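Local structure of protection of telomeres protein 1 (Schizosaccharomyces pombe, 5USB) at residues S4-I9 against F63-I68; I9-R14 against N41-P46; V92-K95 against Y101-C104. The protein binds single-stranded telomeric DNA to protect the 3'-end overhang and regulates telomerase and telomere length, the present chain being one of its OB-fold ssDNA-binding domains. The protein carries 1 engineered substitution. One frame throughout, in Å; residues are numbered along the deposited sequence.

In the fold
All three contacts lie in one OB-fold domain. The centres of contacts 1 and 2 are about 6 Å apart, as are those of contacts 2 and 3, while contacts 1 and 3 are about 8 Å apart. Along the chain, contact 2 is nested inside the loop closed by contact 1, with I9 common to both, and contact 3 follows as a hairpin. Strands 65-69 and 102-106, neighbours in the curled sheet, join contacts 1 and 3; a backbone bond from L102 to L43 and the T94 hydroxyl bound to T10 join contacts 2 and 3. L6 and I9 of the N-terminal loop are buried in the core, while R66, F45, K95 and E103 meet the bound strand.

Contact 1 (S4-I9 against F63-I68); sequences SLLSQI and FSIRCI. With nucleotides of chain B.
L6 and I9 meet I65 in a small, buried, wholly apolar contact that ties the loop ahead of strand 14-26 to strand 65-69 in the interior of the domain. I65 serves both partners with separate branches. Its CG1 is anti to the backbone N (chi1 -171°), which carries CD1 out to I9 CD1, 3.9 Å away and met tip to tip. The other branch, CG2, lies 4.2 Å from L6 CD1, where the two side chains pass at a slant. The loop is kept in a tight turn by two bonds between the same residues: Q8 N to L5 O, 2.9 Å, and L5 N back to the side-chain Q8 OE1, also 2.9 Å, with the donor tilted from the carbonyl plane. F17 packs on L6 and C15 on I9.

One residue further along the strand, R66 turns to the nucleic acid. It is modelled in two conformers, and for the one described, though doubtfully for the other, NH1 donates to DT4 O2 of chain B over 3.1 Å at the guanidinium edge, while the base of DA5 of chain B lies over a face, with its C5 3.3 Å from R66 NH2. I68 CG1 approaches DG2 N2 of chain B at 3.8 Å. This fits the OB-fold, whose barrel strands turn one side to the core and can offer the other to single-stranded nucleic acid.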
loop_
_atom_site.group_PDB
_atom_site.type_symbol
_atom_site.label_atom_id
_atom_site.label_comp_id
_atom_site.label_asym_id
_atom_site.label_seq_id
_atom_site.Cartn_x
_atom_site.Cartn_y
_atom_site.Cartn_z
ATOM N N SER A 4 11.056 4.159 4.019
ATOM C CA SER A 4 11.524 3.960 2.650
ATOM C C SER A 4 10.530 4.560 1.664
ATOM O O SER A 4 9.330 4.586 1.932
ATOM C CB SER A 4 11.622 2.473 2.314
ATOM O OG SER A 4 12.569 1.805 3.103
ATOM N N LEU A 5 11.016 4.973 0.494
ATOM C CA LEU A 5 10.128 5.142 -0.643
ATOM C C LEU A 5 9.740 3.764 -1.176
ATOM O O LEU A 5 10.488 2.788 -1.038
ATOM C CB LEU A 5 10.771 5.946 -1.769
ATOM C CG LEU A 5 11.122 7.375 -1.335
ATOM C CD1 LEU A 5 11.706 8.084 -2.529
ATOM C CD2 LEU A 5 9.960 8.158 -0.747
ATOM N N LEU A 6 8.571 3.685 -1.818
ATOM C CA LEU A 6 8.142 2.376 -2.294
ATOM C C LEU A 6 9.071 1.841 -3.368
ATOM O O LEU A 6 9.187 0.627 -3.543
ATOM C CB LEU A 6 6.693 2.420 -2.774
ATOM C CG LEU A 6 5.686 2.348 -1.618
ATOM C CD1 LEU A 6 4.296 2.451 -2.258
ATOM C CD2 LEU A 6 5.826 1.071 -0.771
ATOM N N SER A 7 9.764 2.725 -4.096
ATOM C CA SER A 7 10.737 2.271 -5.076
ATOM C C SER A 7 11.931 1.569 -4.444
ATOM O O SER A 7 12.657 0.852 -5.153
ATOM C CB SER A 7 11.231 3.463 -5.869
ATOM O OG SER A 7 11.888 4.355 -4.990
ATOM N N GLN A 8 12.140 1.755 -3.147
ATOM C CA GLN A 8 13.287 1.205 -2.431
ATOM C C GLN A 8 12.974 -0.100 -1.715
ATOM O O GLN A 8 13.905 -0.760 -1.226
ATOM C CB GLN A 8 13.804 2.228 -1.417
ATOM C CG GLN A 8 14.246 3.533 -2.049
ATOM C CD GLN A 8 14.534 4.625 -1.031
ATOM O OE1 GLN A 8 13.849 4.775 0.006
ATOM N NE2 GLN A 8 15.572 5.415 -1.326
ATOM N N ILE A 9 11.705 -0.496 -1.618
ATOM C CA ILE A 9 11.430 -1.700 -0.858
ATOM C C ILE A 9 11.734 -2.930 -1.700
ATOM O O ILE A 9 11.675 -2.939 -2.929
ATOM C CB ILE A 9 9.995 -1.714 -0.303
ATOM C CG1 ILE A 9 8.953 -1.795 -1.387
ATOM C CG2 ILE A 9 9.765 -0.504 0.573
ATOM C CD1 ILE A 9 7.598 -2.094 -0.822
ATOM N N PHE A 63 3.595 1.058 -10.278
ATOM C CA PHE A 63 3.604 2.170 -9.334
ATOM C C PHE A 63 2.784 1.949 -8.068
ATOM O O PHE A 63 2.770 2.836 -7.215
ATOM C CB PHE A 63 3.104 3.463 -10.016
ATOM C CG PHE A 63 4.160 4.159 -10.854
ATOM C CD1 PHE A 63 4.435 3.768 -12.159
ATOM C CD2 PHE A 63 4.868 5.224 -10.322
ATOM C CE1 PHE A 63 5.413 4.409 -12.878
ATOM C CE2 PHE A 63 5.823 5.865 -11.058
ATOM C CZ PHE A 63 6.093 5.459 -12.305
ATOM N N SER A 64 2.113 0.817 -7.914
ATOM C CA SER A 64 1.285 0.568 -6.734
ATOM C C SER A 64 1.552 -0.831 -6.194
ATOM O O SER A 64 1.916 -1.751 -6.935
ATOM C CB SER A 64 -0.208 0.712 -7.071
ATOM O OG SER A 64 -0.426 1.981 -7.626
ATOM N N ILE A 65 1.343 -1.004 -4.889
ATOM C CA ILE A 65 1.538 -2.291 -4.217
ATOM C C ILE A 65 0.238 -2.700 -3.524
ATOM O O ILE A 65 -0.458 -1.862 -2.950
ATOM C CB ILE A 65 2.710 -2.255 -3.215
ATOM C CG1 ILE A 65 2.996 -3.682 -2.732
ATOM C CG2 ILE A 65 2.455 -1.304 -2.031
ATOM C CD1 ILE A 65 4.289 -3.823 -1.970
ATOM N N ARG A 66 -0.090 -3.977 -3.622
ATOM C CA ARG A 66 -1.234 -4.561 -2.930
ATOM C C ARG A 66 -0.849 -4.885 -1.498
ATOM O O ARG A 66 0.211 -5.453 -1.266
ATOM C CB ARG A 66 -1.677 -5.843 -3.635
ATOM C CG ARG A 66 -2.667 -6.696 -2.862
ATOM C CD ARG A 66 -2.790 -8.072 -3.537
ATOM N NE ARG A 66 -3.456 -7.999 -4.821
ATOM C CZ ARG A 66 -3.314 -8.891 -5.794
ATOM N NH1 ARG A 66 -2.516 -9.942 -5.642
ATOM N NH2 ARG A 66 -3.976 -8.724 -6.922
ATOM N N CYS A 67 -1.711 -4.530 -0.546
ATOM C CA CYS A 67 -1.496 -4.853 0.866
ATOM C C CYS A 67 -2.674 -5.710 1.284
ATOM O O CYS A 67 -3.816 -5.290 1.100
ATOM C CB CYS A 67 -1.404 -3.594 1.738
ATOM S SG CYS A 67 -0.207 -2.373 1.132
ATOM N N ILE A 68 -2.402 -6.892 1.866
ATOM C CA ILE A 68 -3.446 -7.765 2.391
ATOM C C ILE A 68 -3.443 -7.707 3.910
ATOM O O ILE A 68 -2.409 -7.936 4.544
ATOM C CB ILE A 68 -3.276 -9.219 1.922
ATOM C CG1 ILE A 68 -3.098 -9.263 0.410
ATOM C CG2 ILE A 68 -4.476 -10.070 2.408
ATOM C CD1 ILE A 68 -4.259 -8.813 -0.313
ATOM P P DA B 5 -5.937 -10.205 -12.832
ATOM O OP1 DA B 5 -7.235 -10.663 -13.277
ATOM O OP2 DA B 5 -4.739 -10.454 -13.590
ATOM O "O5'" DA B 5 -6.042 -8.638 -12.636
ATOM C "C5'" DA B 5 -7.151 -8.083 -11.958
ATOM C "C4'" DA B 5 -6.819 -6.665 -11.577
ATOM O "O4'" DA B 5 -5.817 -6.684 -10.544
ATOM C "C3'" DA B 5 -6.225 -5.838 -12.712
ATOM O "O3'" DA B 5 -6.650 -4.478 -12.618
ATOM C "C2'" DA B 5 -4.731 -6.008 -12.505
ATOM C "C1'" DA B 5 -4.610 -6.112 -10.998
ATOM N N9 DA B 5 -3.531 -6.965 -10.523
ATOM C C8 DA B 5 -3.229 -8.231 -10.946
ATOM N N7 DA B 5 -2.237 -8.780 -10.300
ATOM C C5 DA B 5 -1.897 -7.834 -9.347
ATOM C C6 DA B 5 -0.925 -7.817 -8.341
ATOM N N6 DA B 5 -0.088 -8.824 -8.108
ATOM N N1 DA B 5 -0.833 -6.709 -7.578
ATOM C C2 DA B 5 -1.667 -5.698 -7.818
ATOM N N3 DA B 5 -2.626 -5.599 -8.726
ATOM C C4 DA B 5 -2.693 -6.714 -9.467
ATOM P P DG B 2 -5.178 -20.600 1.961
ATOM O OP1 DG B 2 -6.270 -21.572 2.164
ATOM O OP2 DG B 2 -3.856 -21.040 1.502
ATOM O "O5'" DG B 2 -5.714 -19.496 0.953
ATOM C "C5'" DG B 2 -6.988 -18.891 1.154
ATOM C "C4'" DG B 2 -7.089 -17.667 0.279
ATOM O "O4'" DG B 2 -6.465 -16.522 0.889
ATOM C "C3'" DG B 2 -6.384 -17.798 -1.059
ATOM O "O3'" DG B 2 -7.277 -18.501 -1.901
ATOM C "C2'" DG B 2 -6.205 -16.342 -1.452
ATOM C "C1'" DG B 2 -5.941 -15.661 -0.124
ATOM N N9 DG B 2 -4.535 -15.440 0.177
ATOM C C8 DG B 2 -3.781 -16.187 1.036
ATOM N N7 DG B 2 -2.550 -15.776 1.134
ATOM C C5 DG B 2 -2.477 -14.711 0.254
ATOM C C6 DG B 2 -1.384 -13.876 -0.077
ATOM O O6 DG B 2 -0.241 -13.898 0.375
ATOM N N1 DG B 2 -1.736 -12.927 -1.030
ATOM C C2 DG B 2 -2.991 -12.784 -1.568
ATOM N N2 DG B 2 -3.143 -11.799 -2.451
ATOM N N3 DG B 2 -4.018 -13.562 -1.268
ATOM C C4 DG B 2 -3.693 -14.495 -0.353
ATOM P P DT B 4 -7.451 -15.894 -9.360
ATOM O OP1 DT B 4 -8.722 -15.807 -10.062
ATOM O OP2 DT B 4 -6.547 -16.988 -9.655
ATOM O "O5'" DT B 4 -6.724 -14.518 -9.684
ATOM C "C5'" DT B 4 -7.242 -13.300 -9.181
ATOM C "C4'" DT B 4 -6.333 -12.145 -9.525
ATOM O "O4'" DT B 4 -5.122 -12.238 -8.737
ATOM C "C3'" DT B 4 -5.880 -12.077 -10.984
ATOM O "O3'" DT B 4 -5.713 -10.707 -11.351
ATOM C "C2'" DT B 4 -4.511 -12.723 -10.930
ATOM C "C1'" DT B 4 -4.003 -12.204 -9.596
ATOM N N1 DT B 4 -2.933 -13.000 -8.973
ATOM C C2 DT B 4 -1.844 -12.342 -8.457
ATOM O O2 DT B 4 -1.753 -11.135 -8.425
ATOM N N3 DT B 4 -0.908 -13.158 -7.885
ATOM C C4 DT B 4 -0.929 -14.534 -7.819
ATOM O O4 DT B 4 -0.005 -15.131 -7.286
ATOM C C5 DT B 4 -2.090 -15.160 -8.392
ATOM C C7 DT B 4 -2.199 -16.653 -8.358
ATOM C C6 DT B 4 -3.014 -14.374 -8.952
#

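Contact 2 (I9-R14 against N41-P46); sequences ITPHQR and NELFFP. With nucleotides of chain B.
I9 O is gripped by N41, whose ND2 donates to it over 3.0 Å at 153°, the acceptor lying in the plane of the amide. The same ND2 also bonds to L6 O, pinning the loop at two carbonyls. Water 1 lies 2.6 Å from N41 OD1 and 3.2 Å from I9 O. N41 also forms an Asx turn, L43 N donating to OD1 on a lone pair over 3.0 Å at 170°, inside a type I turn closed by F44 N and N41 O.

Apolar contacts flank this polar centre. The side chains of P11 and L43 cross at about a right angle, with P11 CG 3.5 Å from L43 CD1, and I9 CD1 sits at the edge of the F44 ring, 4.3 Å from CZ.

With CG anti to the backbone N (chi1 -176°), the F45 ring projects to the base of DA5 of chain B, which lies over the centre of one face; P46 CD lies against the other. A serine at F45 would probably rob the adenine of its flat support, leaving a gap before P46. One asparagine thus ties the two loops together and shapes its own turn, probably helping to position F45.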
loop_
_atom_site.group_PDB
_atom_site.type_symbol
_atom_site.label_atom_id
_atom_site.label_comp_id
_atom_site.label_asym_id
_atom_site.label_seq_id
_atom_site.Cartn_x
_atom_site.Cartn_y
_atom_site.Cartn_z
ATOM N N ILE A 9 11.705 -0.496 -1.618
ATOM C CA ILE A 9 11.430 -1.700 -0.858
ATOM C C ILE A 9 11.734 -2.930 -1.700
ATOM O O ILE A 9 11.675 -2.939 -2.929
ATOM C CB ILE A 9 9.995 -1.714 -0.303
ATOM C CG1 ILE A 9 8.953 -1.795 -1.387
ATOM C CG2 ILE A 9 9.765 -0.504 0.573
ATOM C CD1 ILE A 9 7.598 -2.094 -0.822
ATOM N N THR A 10 12.120 -3.982 -1.022
ATOM C CA THR A 10 12.488 -5.233 -1.663
ATOM C C THR A 10 11.727 -6.350 -0.993
ATOM O O THR A 10 11.120 -6.164 0.065
ATOM C CB THR A 10 14.000 -5.484 -1.548
ATOM O OG1 THR A 10 14.344 -5.521 -0.163
ATOM C CG2 THR A 10 14.795 -4.377 -2.255
ATOM N N PRO A 11 11.743 -7.531 -1.571
ATOM C CA PRO A 11 10.967 -8.634 -1.006
ATOM C C PRO A 11 11.575 -9.128 0.291
ATOM O O PRO A 11 12.783 -9.059 0.499
ATOM C CB PRO A 11 11.044 -9.703 -2.095
ATOM C CG PRO A 11 11.450 -8.957 -3.313
ATOM C CD PRO A 11 12.342 -7.903 -2.861
ATOM N N HIS A 12 10.704 -9.620 1.175
ATOM C CA HIS A 12 11.116 -10.334 2.380
ATOM C C HIS A 12 11.909 -9.437 3.325
ATOM O O HIS A 12 12.955 -9.804 3.869
ATOM C CB HIS A 12 11.874 -11.588 1.982
ATOM C CG HIS A 12 11.111 -12.442 1.024
ATOM N ND1 HIS A 12 11.587 -12.779 -0.220
ATOM C CD2 HIS A 12 9.881 -13.000 1.118
ATOM C CE1 HIS A 12 10.692 -13.526 -0.842
ATOM N NE2 HIS A 12 9.649 -13.680 -0.047
ATOM N N GLN A 13 11.379 -8.247 3.539
ATOM C CA GLN A 13 11.931 -7.343 4.524
ATOM C C GLN A 13 10.784 -6.717 5.293
ATOM O O GLN A 13 9.617 -6.785 4.888
ATOM C CB GLN A 13 12.795 -6.266 3.888
ATOM C CG GLN A 13 11.994 -5.210 3.164
ATOM C CD GLN A 13 12.851 -4.103 2.595
ATOM O OE1 GLN A 13 12.351 -3.237 1.876
ATOM N NE2 GLN A 13 14.149 -4.125 2.899
ATOM N N ARG A 14 11.135 -6.160 6.439
ATOM C CA ARG A 14 10.247 -5.283 7.171
ATOM C C ARG A 14 10.492 -3.856 6.681
ATOM O O ARG A 14 11.639 -3.438 6.541
ATOM C CB ARG A 14 10.525 -5.423 8.676
ATOM C CG ARG A 14 10.144 -4.230 9.536
ATOM C CD ARG A 14 10.437 -4.470 11.018
ATOM N NE ARG A 14 11.850 -4.300 11.361
ATOM C CZ ARG A 14 12.419 -3.126 11.614
ATOM N NH1 ARG A 14 11.705 -2.006 11.556
ATOM N NH2 ARG A 14 13.706 -3.061 11.932
ATOM N N ASN A 41 8.490 0.649 -8.811
ATOM C CA ASN A 41 9.219 -0.513 -8.324
ATOM C C ASN A 41 9.123 -1.636 -9.333
ATOM O O ASN A 41 8.025 -2.028 -9.715
ATOM C CB ASN A 41 8.663 -0.973 -6.983
ATOM C CG ASN A 41 9.530 -2.000 -6.306
ATOM O OD1 ASN A 41 9.837 -3.047 -6.862
ATOM N ND2 ASN A 41 9.904 -1.717 -5.081
ATOM N N GLU A 42 10.276 -2.181 -9.741
ATOM C CA GLU A 42 10.280 -3.148 -10.820
ATOM C C GLU A 42 9.542 -4.443 -10.500
ATOM O O GLU A 42 9.267 -5.199 -11.438
ATOM C CB GLU A 42 11.728 -3.458 -11.238
ATOM C CG GLU A 42 12.546 -4.180 -10.202
ATOM C CD GLU A 42 13.931 -4.570 -10.724
ATOM O OE1 GLU A 42 14.406 -3.926 -11.685
ATOM O OE2 GLU A 42 14.531 -5.526 -10.184
ATOM N N LEU A 43 9.192 -4.722 -9.224
ATOM C CA LEU A 43 8.446 -5.915 -8.863
ATOM C C LEU A 43 6.963 -5.648 -8.593
ATOM O O LEU A 43 6.222 -6.586 -8.303
ATOM C CB LEU A 43 9.062 -6.587 -7.638
ATOM C CG LEU A 43 10.524 -6.996 -7.782
ATOM C CD1 LEU A 43 11.000 -7.534 -6.483
ATOM C CD2 LEU A 43 10.631 -8.043 -8.854
ATOM N N PHE A 44 6.501 -4.408 -8.746
ATOM C CA PHE A 44 5.072 -4.152 -8.670
ATOM C C PHE A 44 4.380 -4.626 -9.954
ATOM O O PHE A 44 4.989 -4.734 -11.026
ATOM C CB PHE A 44 4.807 -2.650 -8.451
ATOM C CG PHE A 44 5.254 -2.088 -7.119
ATOM C CD1 PHE A 44 5.709 -2.885 -6.084
ATOM C CD2 PHE A 44 5.197 -0.723 -6.897
ATOM C CE1 PHE A 44 6.071 -2.332 -4.862
ATOM C CE2 PHE A 44 5.552 -0.181 -5.668
ATOM C CZ PHE A 44 6.030 -0.995 -4.657
ATOM N N PHE A 45 3.090 -4.886 -9.860
ATOM C CA PHE A 45 2.346 -5.316 -11.031
ATOM C C PHE A 45 2.182 -4.156 -12.009
ATOM O O PHE A 45 1.869 -3.029 -11.603
ATOM C CB PHE A 45 0.976 -5.829 -10.606
ATOM C CG PHE A 45 0.157 -6.395 -11.753
ATOM C CD1 PHE A 45 0.357 -7.696 -12.168
ATOM C CD2 PHE A 45 -0.755 -5.621 -12.442
ATOM C CE1 PHE A 45 -0.350 -8.208 -13.242
ATOM C CE2 PHE A 45 -1.464 -6.131 -13.481
ATOM C CZ PHE A 45 -1.256 -7.420 -13.904
ATOM N N PRO A 46 2.356 -4.384 -13.318
ATOM C CA PRO A 46 2.131 -3.288 -14.258
ATOM C C PRO A 46 0.662 -3.078 -14.563
ATOM O O PRO A 46 0.039 -3.871 -15.288
ATOM C CB PRO A 46 2.917 -3.730 -15.503
ATOM C CG PRO A 46 2.924 -5.222 -15.428
ATOM C CD PRO A 46 2.906 -5.578 -13.976
ATOM P P DA B 5 -5.937 -10.205 -12.832
ATOM O OP1 DA B 5 -7.235 -10.663 -13.277
ATOM O OP2 DA B 5 -4.739 -10.454 -13.590
ATOM O "O5'" DA B 5 -6.042 -8.638 -12.636
ATOM C "C5'" DA B 5 -7.151 -8.083 -11.958
ATOM C "C4'" DA B 5 -6.819 -6.665 -11.577
ATOM O "O4'" DA B 5 -5.817 -6.684 -10.544
ATOM C "C3'" DA B 5 -6.225 -5.838 -12.712
ATOM O "O3'" DA B 5 -6.650 -4.478 -12.618
ATOM C "C2'" DA B 5 -4.731 -6.008 -12.505
ATOM C "C1'" DA B 5 -4.610 -6.112 -10.998
ATOM N N9 DA B 5 -3.531 -6.965 -10.523
ATOM C C8 DA B 5 -3.229 -8.231 -10.946
ATOM N N7 DA B 5 -2.237 -8.780 -10.300
ATOM C C5 DA B 5 -1.897 -7.834 -9.347
ATOM C C6 DA B 5 -0.925 -7.817 -8.341
ATOM N N6 DA B 5 -0.088 -8.824 -8.108
ATOM N N1 DA B 5 -0.833 -6.709 -7.578
ATOM C C2 DA B 5 -1.667 -5.698 -7.818
ATOM N N3 DA B 5 -2.626 -5.599 -8.726
ATOM C C4 DA B 5 -2.693 -6.714 -9.467
HETATM O O HOH W 1 11.820 -4.349 -5.757
#

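Contact 3 (V92-K95 against Y101-C104); sequences VRTK and YLEC. With nucleotides of chain B.
K95 and E103 stand side by side on a beta hairpin and together form a recognition site for the guanine of DG2 of chain B. Both side chains leave the backbone with CG between N and the carbonyl carbon (chi1 61° for K95, 55° for E103), pointing the same way. E103 then runs straight out and sets its carboxylate along the guanine's pairing edge: DG2 N1 donates to E103 OE1 over 3.2 Å at 162°, and weaker bonds run from N2 to OE1 and from N1 to OE2. K95 bends near its end, bringing NZ to DG2 O6; the 2.5 Å between them is unusually short, so the exact length is doubtful. NZ also makes a salt bridge with E103 OE2 at 3.4 Å, a weak hydrogen bond. The ammonium thus probably offsets the closeness of that carboxylate oxygen to O6. Donors are met by a carboxylate and the acceptor by a lysine, a pattern that suits guanine and would probably disfavour adenine, which has no N1 hydrogen and carries an amino group in place of O6.

Behind the pair, the backbones are locked by K95 N to E103 O and E103 N to K95 O, each 2.9 Å, an antiparallel hydrogen-bonded pair. T94 and C104 form the next, non-hydrogen-bonded pair on the other face of the sheet, where L102 CD2 reaches T94 CB at 3.9 Å. T94 OG1 is engaged outside the hairpin, by T10 O and Q13 N.

Strand 92-96 continues the sheet through its antiparallel pairing with strand 14-26, and strand 102-106 runs parallel to strand 65-69, from which R66 packs against E103.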
loop_
_atom_site.group_PDB
_atom_site.type_symbol
_atom_site.label_atom_id
_atom_site.label_comp_id
_atom_site.label_asym_id
_atom_site.label_seq_id
_atom_site.Cartn_x
_atom_site.Cartn_y
_atom_site.Cartn_z
ATOM N N VAL A 92 5.790 -3.265 8.329
ATOM C CA VAL A 92 5.048 -4.266 7.593
ATOM C C VAL A 92 6.009 -5.108 6.779
ATOM O O VAL A 92 7.144 -4.726 6.495
ATOM C CB VAL A 92 3.966 -3.609 6.717
ATOM C CG1 VAL A 92 2.949 -2.909 7.591
ATOM C CG2 VAL A 92 4.580 -2.639 5.726
ATOM N N ARG A 93 5.559 -6.311 6.507
ATOM C CA ARG A 93 6.326 -7.348 5.865
ATOM C C ARG A 93 6.011 -7.401 4.381
ATOM O O ARG A 93 4.865 -7.184 3.969
ATOM C CB ARG A 93 5.952 -8.664 6.535
ATOM C CG ARG A 93 6.746 -9.796 6.153
ATOM C CD ARG A 93 8.109 -9.739 6.756
ATOM N NE ARG A 93 8.863 -10.714 6.024
ATOM C CZ ARG A 93 10.168 -10.905 6.077
ATOM N NH1 ARG A 93 10.971 -10.171 6.863
ATOM N NH2 ARG A 93 10.641 -11.854 5.289
ATOM N N THR A 94 7.025 -7.637 3.562
ATOM C CA THR A 94 6.795 -7.830 2.143
ATOM C C THR A 94 7.080 -9.274 1.742
ATOM O O THR A 94 7.824 -10.005 2.404
ATOM C CB THR A 94 7.681 -6.912 1.318
ATOM O OG1 THR A 94 9.037 -7.313 1.517
ATOM C CG2 THR A 94 7.526 -5.492 1.748
ATOM N N LYS A 95 6.457 -9.687 0.650
ATOM C CA LYS A 95 6.676 -11.013 0.101
ATOM C C LYS A 95 6.483 -10.929 -1.398
ATOM O O LYS A 95 6.175 -9.870 -1.961
ATOM C CB LYS A 95 5.740 -12.053 0.719
ATOM C CG LYS A 95 4.269 -11.790 0.493
ATOM C CD LYS A 95 3.400 -12.891 1.057
ATOM C CE LYS A 95 3.395 -14.104 0.165
ATOM N NZ LYS A 95 2.099 -14.800 0.264
ATOM N N TYR A 101 5.202 -11.070 -8.115
ATOM C CA TYR A 101 4.997 -9.659 -7.805
ATOM C C TYR A 101 5.123 -9.402 -6.305
ATOM O O TYR A 101 4.753 -10.236 -5.483
ATOM C CB TYR A 101 3.621 -9.195 -8.286
ATOM C CG TYR A 101 3.420 -9.404 -9.756
ATOM C CD1 TYR A 101 4.054 -8.575 -10.672
ATOM C CD2 TYR A 101 2.646 -10.449 -10.225
ATOM C CE1 TYR A 101 3.898 -8.792 -12.064
ATOM C CE2 TYR A 101 2.488 -10.657 -11.588
ATOM C CZ TYR A 101 3.104 -9.830 -12.483
ATOM O OH TYR A 101 2.938 -10.050 -13.828
ATOM N N LEU A 102 5.674 -8.246 -5.974
ATOM C CA LEU A 102 5.766 -7.791 -4.599
ATOM C C LEU A 102 4.375 -7.545 -4.036
ATOM O O LEU A 102 3.477 -7.057 -4.739
ATOM C CB LEU A 102 6.570 -6.498 -4.545
ATOM C CG LEU A 102 7.952 -6.489 -3.939
ATOM C CD1 LEU A 102 8.485 -5.051 -3.891
ATOM C CD2 LEU A 102 7.952 -7.095 -2.571
ATOM N N GLU A 103 4.192 -7.895 -2.773
ATOM C CA GLU A 103 2.993 -7.522 -2.063
ATOM C C GLU A 103 3.356 -7.315 -0.599
ATOM O O GLU A 103 4.420 -7.719 -0.133
ATOM C CB GLU A 103 1.877 -8.572 -2.234
ATOM C CG GLU A 103 2.274 -9.972 -1.843
ATOM C CD GLU A 103 1.150 -10.991 -1.986
ATOM O OE1 GLU A 103 0.014 -10.604 -2.323
ATOM O OE2 GLU A 103 1.423 -12.187 -1.745
ATOM N N CYS A 104 2.473 -6.624 0.102
ATOM C CA CYS A 104 2.617 -6.345 1.519
ATOM C C CYS A 104 1.552 -7.110 2.292
ATOM O O CYS A 104 0.395 -7.180 1.871
ATOM C CB CYS A 104 2.515 -4.837 1.736
ATOM S SG CYS A 104 2.478 -4.255 3.404
ATOM P P DG B 2 -5.178 -20.600 1.961
ATOM O OP1 DG B 2 -6.270 -21.572 2.164
ATOM O OP2 DG B 2 -3.856 -21.040 1.502
ATOM O "O5'" DG B 2 -5.714 -19.496 0.953
ATOM C "C5'" DG B 2 -6.988 -18.891 1.154
ATOM C "C4'" DG B 2 -7.089 -17.667 0.279
ATOM O "O4'" DG B 2 -6.465 -16.522 0.889
ATOM C "C3'" DG B 2 -6.384 -17.798 -1.059
ATOM O "O3'" DG B 2 -7.277 -18.501 -1.901
ATOM C "C2'" DG B 2 -6.205 -16.342 -1.452
ATOM C "C1'" DG B 2 -5.941 -15.661 -0.124
ATOM N N9 DG B 2 -4.535 -15.440 0.177
ATOM C C8 DG B 2 -3.781 -16.187 1.036
ATOM N N7 DG B 2 -2.550 -15.776 1.134
ATOM C C5 DG B 2 -2.477 -14.711 0.254
ATOM C C6 DG B 2 -1.384 -13.876 -0.077
ATOM O O6 DG B 2 -0.241 -13.898 0.375
ATOM N N1 DG B 2 -1.736 -12.927 -1.030
ATOM C C2 DG B 2 -2.991 -12.784 -1.568
ATOM N N2 DG B 2 -3.143 -11.799 -2.451
ATOM N N3 DG B 2 -4.018 -13.562 -1.268
ATOM C C4 DG B 2 -3.693 -14.495 -0.353
ATOM P P DA B 5 -5.937 -10.205 -12.832
ATOM O OP1 DA B 5 -7.235 -10.663 -13.277
ATOM O OP2 DA B 5 -4.739 -10.454 -13.590
ATOM O "O5'" DA B 5 -6.042 -8.638 -12.636
ATOM C "C5'" DA B 5 -7.151 -8.083 -11.958
ATOM C "C4'" DA B 5 -6.819 -6.665 -11.577
ATOM O "O4'" DA B 5 -5.817 -6.684 -10.544
ATOM C "C3'" DA B 5 -6.225 -5.838 -12.712
ATOM O "O3'" DA B 5 -6.650 -4.478 -12.618
ATOM C "C2'" DA B 5 -4.731 -6.008 -12.505
ATOM C "C1'" DA B 5 -4.610 -6.112 -10.998
ATOM N N9 DA B 5 -3.531 -6.965 -10.523
ATOM C C8 DA B 5 -3.229 -8.231 -10.946
ATOM N N7 DA B 5 -2.237 -8.780 -10.300
ATOM C C5 DA B 5 -1.897 -7.834 -9.347
ATOM C C6 DA B 5 -0.925 -7.817 -8.341
ATOM N N6 DA B 5 -0.088 -8.824 -8.108
ATOM N N1 DA B 5 -0.833 -6.709 -7.578
ATOM C C2 DA B 5 -1.667 -5.698 -7.818
ATOM N N3 DA B 5 -2.626 -5.599 -8.726
ATOM C C4 DA B 5 -2.693 -6.714 -9.467
#